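Local structure of alkylhalidase CmlS (3I3L) at residues A[248-256]-A[267-275]. The protein is a flavin-dependent halogenase of chloramphenicol biosynthesis that holds its FAD covalently and probably acts as an oxidoreductase. Sequence-based numbering, arbitrary orientation.
Sequences VGLVVDRSK and AFYSSTLAK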
# COMPACT_ATOMS: atom_id res chain seq x y z
N VAL A 248 -9.90 2.75 -18.45
CA VAL A 248 -10.60 3.99 -18.00
C VAL A 248 -11.76 3.64 -17.07
O VAL A 248 -12.73 3.01 -17.49
CB VAL A 248 -11.11 4.80 -19.20
CG1 VAL A 248 -11.81 6.11 -18.69
CG2 VAL A 248 -9.93 5.19 -20.12
N GLY A 249 -11.66 4.02 -15.80
CA GLY A 249 -12.62 3.55 -14.78
C GLY A 249 -13.26 4.69 -14.01
O GLY A 249 -12.63 5.74 -13.80
N LEU A 250 -14.51 4.49 -13.60
CA LEU A 250 -15.18 5.43 -12.71
C LEU A 250 -15.21 4.81 -11.31
O LEU A 250 -15.60 3.66 -11.14
CB LEU A 250 -16.66 5.69 -13.15
CG LEU A 250 -16.82 5.95 -14.66
CD1 LEU A 250 -18.31 5.97 -15.06
CD2 LEU A 250 -16.18 7.27 -15.10
N VAL A 251 -14.87 5.60 -10.32
CA VAL A 251 -15.10 5.19 -8.93
C VAL A 251 -16.16 6.13 -8.34
O VAL A 251 -15.95 7.34 -8.22
CB VAL A 251 -13.78 5.19 -8.11
CG1 VAL A 251 -14.02 4.74 -6.65
CG2 VAL A 251 -12.76 4.23 -8.78
N VAL A 252 -17.31 5.55 -7.97
CA VAL A 252 -18.48 6.30 -7.54
C VAL A 252 -18.97 5.66 -6.25
O VAL A 252 -18.36 4.69 -5.75
CB VAL A 252 -19.59 6.29 -8.60
CG1 VAL A 252 -19.11 6.98 -9.88
CG2 VAL A 252 -20.05 4.84 -8.96
N ASP A 253 -20.03 6.22 -5.66
CA ASP A 253 -20.49 5.74 -4.35
C ASP A 253 -21.41 4.56 -4.57
O ASP A 253 -21.98 4.42 -5.64
CB ASP A 253 -21.19 6.86 -3.58
CG ASP A 253 -21.59 6.44 -2.18
OD1 ASP A 253 -20.71 6.29 -1.31
OD2 ASP A 253 -22.81 6.21 -1.96
N ARG A 254 -21.58 3.70 -3.58
CA ARG A 254 -22.37 2.51 -3.80
C ARG A 254 -23.82 2.87 -4.03
O ARG A 254 -24.59 2.04 -4.53
CB ARG A 254 -22.24 1.49 -2.64
CG ARG A 254 -23.20 1.63 -1.49
CD ARG A 254 -22.99 2.91 -0.71
NE ARG A 254 -23.68 2.87 0.56
CZ ARG A 254 -24.56 3.81 0.97
NH1 ARG A 254 -24.83 4.88 0.19
NH2 ARG A 254 -25.12 3.73 2.17
N SER A 255 -24.22 4.09 -3.63
CA SER A 255 -25.59 4.61 -3.88
C SER A 255 -25.94 4.69 -5.34
O SER A 255 -27.13 4.90 -5.68
CB SER A 255 -25.82 6.00 -3.25
OG SER A 255 -24.98 7.01 -3.83
N LYS A 256 -24.95 4.55 -6.22
CA LYS A 256 -25.17 4.56 -7.69
C LYS A 256 -25.54 3.19 -8.20
O LYS A 256 -25.80 3.02 -9.43
CB LYS A 256 -23.95 5.07 -8.49
CG LYS A 256 -23.51 6.49 -8.17
CD LYS A 256 -24.61 7.52 -8.65
CE LYS A 256 -24.21 8.98 -8.33
NZ LYS A 256 -25.13 9.94 -8.97
N ALA A 267 -25.03 2.55 -20.40
CA ALA A 267 -25.58 3.88 -20.37
C ALA A 267 -25.02 4.65 -19.17
O ALA A 267 -24.64 5.81 -19.31
CB ALA A 267 -27.17 3.81 -20.31
N PHE A 268 -24.96 4.01 -17.99
CA PHE A 268 -24.36 4.68 -16.83
C PHE A 268 -22.90 5.12 -17.08
O PHE A 268 -22.48 6.20 -16.69
CB PHE A 268 -24.48 3.83 -15.56
CG PHE A 268 -23.95 4.54 -14.32
CD1 PHE A 268 -24.77 5.41 -13.61
CD2 PHE A 268 -22.62 4.39 -13.92
CE1 PHE A 268 -24.29 6.08 -12.48
CE2 PHE A 268 -22.13 5.04 -12.84
CZ PHE A 268 -22.94 5.89 -12.08
N TYR A 269 -22.15 4.28 -17.77
CA TYR A 269 -20.75 4.50 -17.97
C TYR A 269 -20.48 5.71 -18.84
O TYR A 269 -19.70 6.62 -18.47
CB TYR A 269 -20.08 3.22 -18.53
CG TYR A 269 -18.63 3.35 -18.80
CD1 TYR A 269 -17.68 3.43 -17.75
CD2 TYR A 269 -18.16 3.42 -20.10
CE1 TYR A 269 -16.28 3.57 -18.03
CE2 TYR A 269 -16.79 3.53 -20.40
CZ TYR A 269 -15.86 3.61 -19.35
OH TYR A 269 -14.51 3.74 -19.66
N SER A 270 -21.11 5.75 -20.01
CA SER A 270 -20.94 6.87 -20.95
C SER A 270 -21.48 8.20 -20.41
O SER A 270 -20.80 9.22 -20.53
CB SER A 270 -21.63 6.57 -22.28
OG SER A 270 -21.21 5.29 -22.73
N SER A 271 -22.68 8.20 -19.82
CA SER A 271 -23.23 9.50 -19.33
C SER A 271 -22.47 10.01 -18.10
O SER A 271 -22.29 11.21 -17.91
CB SER A 271 -24.74 9.44 -19.03
OG SER A 271 -25.07 8.42 -18.11
N THR A 272 -21.98 9.10 -17.28
CA THR A 272 -21.16 9.52 -16.17
C THR A 272 -19.80 10.01 -16.65
O THR A 272 -19.36 11.10 -16.25
CB THR A 272 -21.04 8.41 -15.11
OG1 THR A 272 -22.34 7.96 -14.75
CG2 THR A 272 -20.38 8.95 -13.84
N LEU A 273 -19.15 9.24 -17.52
CA LEU A 273 -17.80 9.61 -17.93
C LEU A 273 -17.81 10.98 -18.63
O LEU A 273 -16.84 11.72 -18.58
CB LEU A 273 -17.20 8.56 -18.86
CG LEU A 273 -15.74 8.68 -19.30
CD1 LEU A 273 -14.81 8.87 -18.11
CD2 LEU A 273 -15.37 7.41 -20.10
N ALA A 274 -18.93 11.31 -19.28
CA ALA A 274 -19.08 12.57 -20.01
C ALA A 274 -19.15 13.75 -19.03
O ALA A 274 -18.95 14.90 -19.40
CB ALA A 274 -20.33 12.48 -20.87
N LYS A 275 -19.42 13.49 -17.76
CA LYS A 275 -19.45 14.57 -16.77
C LYS A 275 -18.07 15.04 -16.35
O LYS A 275 -17.97 16.04 -15.64
CB LYS A 275 -20.20 14.12 -15.53
CG LYS A 275 -21.70 13.92 -15.74
CD LYS A 275 -22.40 13.50 -14.42
CE LYS A 275 -22.80 14.75 -13.46
NZ LYS A 275 -21.70 15.82 -13.11
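L250, V248 and V252 meet L273, Y269 and F268 in a buried, mostly apolar helix-on-sheet contact, in which helix 265-273 lies across one face of the mixed sheet containing strand 245-253. The two short segments run nearly perpendicular, at 88°, with axes 9.6 Å apart. Alternate residues of the strand, V248, L250 and V252, turn toward the helix, the usual division of a β-strand between two faces. L250 makes the central contact, its two methyls reaching different helix residues: CD1 packs 3.7 Å from CB of T272 and also lies 3.8 Å from CD1 of Y269, whereas CD2 rests 3.7 Å from CD1 of L273. L273 in turn extends CD2 to CG1 of V248, so the two leucines and the valine form a continuous apolar patch, bordered by V236 of the adjacent strand 234-240. Farther along, the F268 ring meets K256, whose CB is 3.8 Å from CZ, while CG2 of V252 approaches CZ of F268 more loosely, at 4.4 Å; on one ring face sits OG1 of T272, which is itself hydrogen-bonded to O of F268. Y269 supplies the polar link. With CG anti to the backbone N (chi1 179°), its ring extends past L250, and OH donates a hydrogen bond to O of V248 at 2.9 Å, arriving from above the carbonyl plane. The Y269 side chain also touches S210 and F212 of strand 203-213, which pairs with strand 245-253. A phenylalanine here would probably keep much of the apolar contact but leave the V248 carbonyl without its phenol mate and the ring less firmly tied to the strand. The chemistry thus implies adhesion carried chiefly by hydrocarbon, with one hydrogen bond across the interface helping to hold the tyrosine against the strand.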